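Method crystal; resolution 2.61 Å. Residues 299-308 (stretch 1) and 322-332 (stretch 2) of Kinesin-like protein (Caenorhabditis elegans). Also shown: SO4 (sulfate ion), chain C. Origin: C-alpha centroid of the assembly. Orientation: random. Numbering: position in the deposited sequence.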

# COMPACT_ATOMS: atom_id res chain seq x y z
N PHE A 299 2.14 -0.97 -4.08
CA PHE A 299 2.62 -2.31 -3.80
C PHE A 299 1.49 -3.07 -3.10
O PHE A 299 1.08 -2.70 -2.00
N THR A 300 0.97 -4.09 -3.76
CA THR A 300 -0.19 -4.83 -3.25
C THR A 300 0.24 -6.24 -2.85
O THR A 300 0.75 -7.00 -3.68
N ILE A 301 0.01 -6.57 -1.58
CA ILE A 301 0.27 -7.91 -1.05
C ILE A 301 -1.05 -8.67 -1.07
O ILE A 301 -2.02 -8.26 -0.42
N LYS A 302 -1.09 -9.76 -1.82
CA LYS A 302 -2.29 -10.58 -1.96
C LYS A 302 -2.11 -11.90 -1.24
O LYS A 302 -1.14 -12.63 -1.48
N LEU A 303 -3.06 -12.22 -0.37
CA LEU A 303 -3.09 -13.51 0.31
C LEU A 303 -4.14 -14.37 -0.39
O LEU A 303 -5.34 -14.21 -0.17
N VAL A 304 -3.67 -15.26 -1.26
CA VAL A 304 -4.54 -16.14 -2.03
C VAL A 304 -4.79 -17.40 -1.20
O VAL A 304 -3.87 -18.18 -0.95
N MET A 305 -6.04 -17.61 -0.80
CA MET A 305 -6.41 -18.71 0.09
C MET A 305 -7.39 -19.65 -0.59
O MET A 305 -8.15 -19.26 -1.48
N ALA A 306 -7.37 -20.92 -0.17
CA ALA A 306 -8.34 -21.91 -0.62
C ALA A 306 -8.49 -22.96 0.47
O ALA A 306 -7.55 -23.21 1.23
N PRO A 307 -9.66 -23.58 0.58
CA PRO A 307 -9.88 -24.59 1.62
C PRO A 307 -8.87 -25.73 1.54
O PRO A 307 -8.62 -26.28 0.47
N ARG A 308 -8.31 -26.08 2.69
CA ARG A 308 -7.33 -27.16 2.74
C ARG A 308 -8.00 -28.50 2.44
O ARG A 308 -9.11 -28.78 2.91
N SER A 322 -13.13 -22.16 -7.61
CA SER A 322 -14.17 -21.22 -7.21
C SER A 322 -14.20 -21.02 -5.70
O SER A 322 -14.81 -20.07 -5.21
N GLN A 323 -13.56 -21.92 -4.95
CA GLN A 323 -13.45 -21.78 -3.51
C GLN A 323 -12.38 -20.79 -3.08
O GLN A 323 -12.28 -20.50 -1.89
N ILE A 324 -11.59 -20.27 -4.02
CA ILE A 324 -10.48 -19.38 -3.68
C ILE A 324 -11.00 -18.07 -3.10
O ILE A 324 -11.94 -17.46 -3.62
N ILE A 325 -10.38 -17.63 -2.00
CA ILE A 325 -10.62 -16.32 -1.41
C ILE A 325 -9.31 -15.54 -1.45
O ILE A 325 -8.25 -16.08 -1.10
N VAL A 326 -9.37 -14.29 -1.88
CA VAL A 326 -8.20 -13.43 -2.01
C VAL A 326 -8.43 -12.17 -1.19
O VAL A 326 -9.46 -11.49 -1.37
N SER A 327 -7.50 -11.85 -0.30
CA SER A 327 -7.53 -10.60 0.44
C SER A 327 -6.27 -9.80 0.11
O SER A 327 -5.24 -10.35 -0.28
N GLN A 328 -6.36 -8.48 0.27
CA GLN A 328 -5.32 -7.56 -0.15
C GLN A 328 -4.88 -6.64 0.98
O GLN A 328 -5.72 -6.11 1.72
N LEU A 329 -3.58 -6.41 1.06
CA LEU A 329 -3.03 -5.29 1.81
C LEU A 329 -2.25 -4.45 0.81
O LEU A 329 -1.27 -4.92 0.22
N CYS A 330 -2.69 -3.21 0.63
CA CYS A 330 -2.17 -2.34 -0.42
C CYS A 330 -1.48 -1.14 0.22
O CYS A 330 -2.10 -0.39 0.98
N LEU A 331 -0.20 -0.97 -0.11
CA LEU A 331 0.64 0.09 0.45
C LEU A 331 1.01 1.05 -0.68
O LEU A 331 1.63 0.64 -1.67
N VAL A 332 0.63 2.32 -0.53
CA VAL A 332 0.75 3.31 -1.60
C VAL A 332 1.64 4.44 -1.11
O VAL A 332 1.36 5.06 -0.08

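What holds the two stretches together most firmly? They run antiparallel, and the strongest polar links are main-chain hydrogen bonds made in reciprocal pairs. Phe299 N to Leu331 O and Leu331 N to Phe299 O are both 2.9 Å; Ile301 N to Leu329 O and Leu329 N to Ile301 O are both 2.8 Å. Leu303 N to Ser327 O is 2.9 Å, with the return bond, Ser327 N to Leu303 O, longer at 3.2 Å. Met305 N to Ile325 O, at 2.7 Å, and Ile325 N to Met305 O, at 2.8 Å, complete the ladder. Along each strand, successive side chains fall on alternate faces of the sheet.

Which side chains have polar partners? Lys302 turns at chi1 (m) and then runs straight, its other three angles t, and this reach brings its NZ to 2.7 Å from O1 of the sulfate ion, a hydrogen bond to a group probably acquired from the crystallisation liquor. On the way it passes the amide of Gln328 (m, t), Lys302 CE lying 3.7 Å from Gln328 NE2. Gln328 OE1 is hydrogen-bonded elsewhere in the structure, as is the OG of Ser327 (p), which also sits 3.7 Å from Leu303 CB.

How is the face carrying Thr300, Lys302 and Val304 packed? Thr300 (m) meets two neighbours: its OG1 is 3.6 Å from Cys330 SG, and its CG2 is 3.8 Å from Gln328 CD. Cys330 is t. Farther along, Val304 and Val326, both t, face each other across a non-hydrogen-bonded pair, Val304 CG2 to Val326 CG2 being 4.1 Å. Val304 CG1 also reaches Ile324 CG2 at 3.9 Å.

What fills the face carrying Phe299, Ile301, Leu303 and Met305? Ile301 (m, t) approaches Leu329 (t, t) with CB to CB at 4.5 Å, while its CD1 comes within 4.4 Å of CD1 of Leu331 (m, t). Phe299, with chi1 t, starts on this face, but the end of its side chain leads away from the other stretch. Leu303 (t, p) and Met305 (m, t, p) are buried on the same face, opposite Ser327 and Ile325 (m, t) in the register.

How does the contact finish past the Met305–Ile325 pair? Ala306 CB rests 4.1 Å from CG1 of Ile324 (m, t). Pro307 points toward the other stretch, its CD 3.6 Å from Gln323 CB, and the exposed Gln323 (m, m) points back. Arg308 and Ser322 lie out of reach.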

# COMPACT_ATOMS: atom_id res chain seq x y z
CB PHE A 299 3.89 -2.26 -2.96
CG PHE A 299 4.55 -3.60 -2.80
CD1 PHE A 299 5.43 -4.07 -3.76
CD2 PHE A 299 4.30 -4.39 -1.68
CE1 PHE A 299 6.05 -5.30 -3.61
CE2 PHE A 299 4.92 -5.62 -1.53
CZ PHE A 299 5.79 -6.07 -2.50
CB THR A 300 -1.30 -4.89 -4.30
OG1 THR A 300 -1.69 -3.56 -4.65
CG2 THR A 300 -2.49 -5.64 -3.74
CB ILE A 301 0.85 -7.85 0.37
CG1 ILE A 301 2.07 -6.92 0.40
CG2 ILE A 301 1.22 -9.25 0.85
CD1 ILE A 301 2.47 -6.48 1.78
CB LYS A 302 -2.63 -10.83 -3.42
CG LYS A 302 -2.86 -9.57 -4.23
CD LYS A 302 -3.17 -9.91 -5.67
CE LYS A 302 -3.43 -8.64 -6.47
NZ LYS A 302 -3.80 -8.94 -7.88
CB LEU A 303 -3.41 -13.33 1.80
CG LEU A 303 -3.42 -14.61 2.63
CD1 LEU A 303 -2.06 -15.26 2.58
CD2 LEU A 303 -3.83 -14.31 4.07
CB VAL A 304 -3.92 -16.49 -3.38
CG1 VAL A 304 -4.81 -17.49 -4.14
CG2 VAL A 304 -3.66 -15.22 -4.19
CB MET A 305 -7.01 -18.18 1.40
CG MET A 305 -5.98 -17.55 2.33
SD MET A 305 -6.67 -16.40 3.54
CE MET A 305 -7.91 -17.44 4.29
CB ALA A 306 -7.91 -22.58 -1.93
CB PRO A 307 -11.31 -25.09 1.34
CG PRO A 307 -11.97 -23.95 0.65
CD PRO A 307 -10.90 -23.27 -0.15
CB ARG A 308 -6.65 -27.22 4.10
CG ARG A 308 -5.57 -28.29 4.13
CD ARG A 308 -4.80 -28.36 5.42
NE ARG A 308 -3.81 -29.43 5.35
CZ ARG A 308 -3.06 -29.83 6.37
NH1 ARG A 308 -3.19 -29.24 7.56
NH2 ARG A 308 -2.19 -30.81 6.21
CB SER A 322 -15.54 -21.70 -7.70
OG SER A 322 -15.97 -22.83 -6.96
CB GLN A 323 -13.17 -23.15 -2.90
CG GLN A 323 -14.29 -24.14 -3.11
CD GLN A 323 -15.56 -23.70 -2.41
OE1 GLN A 323 -16.49 -23.21 -3.04
NE2 GLN A 323 -15.61 -23.88 -1.09
CB ILE A 324 -9.61 -19.12 -4.93
CG1 ILE A 324 -8.83 -20.38 -5.31
CG2 ILE A 324 -8.69 -17.93 -4.71
CD1 ILE A 324 -7.89 -20.18 -6.49
CB ILE A 325 -11.15 -16.43 0.03
CG1 ILE A 325 -12.54 -17.07 0.04
CG2 ILE A 325 -11.17 -15.07 0.70
CD1 ILE A 325 -13.04 -17.42 1.42
CB VAL A 326 -7.90 -13.07 -3.48
CG1 VAL A 326 -6.72 -12.11 -3.58
CG2 VAL A 326 -7.63 -14.34 -4.30
CB SER A 327 -7.64 -10.83 1.95
OG SER A 327 -6.56 -11.60 2.44
CB GLN A 328 -5.77 -6.66 -1.29
CG GLN A 328 -5.98 -7.33 -2.60
CD GLN A 328 -6.19 -6.31 -3.70
OE1 GLN A 328 -6.34 -5.11 -3.43
NE2 GLN A 328 -6.21 -6.77 -4.94
CB LEU A 329 -2.14 -5.76 2.96
CG LEU A 329 -1.94 -4.78 4.13
CD1 LEU A 329 -1.34 -5.49 5.33
CD2 LEU A 329 -1.06 -3.62 3.73
CB CYS A 330 -3.31 -1.90 -1.34
SG CYS A 330 -2.76 -0.77 -2.61
CB LEU A 331 1.90 -0.50 1.08
CG LEU A 331 1.67 -1.49 2.23
CD1 LEU A 331 2.95 -2.22 2.55
CD2 LEU A 331 1.14 -0.77 3.46
CB VAL A 332 -0.62 3.85 -2.02
CG1 VAL A 332 -0.47 4.87 -3.14
CG2 VAL A 332 -1.53 2.71 -2.44
S SO4 C . -3.39 -5.55 -9.56
O1 SO4 C . -4.30 -6.60 -9.10
O2 SO4 C . -2.83 -4.84 -8.42
O3 SO4 C . -4.11 -4.60 -10.40
O4 SO4 C . -2.31 -6.14 -10.35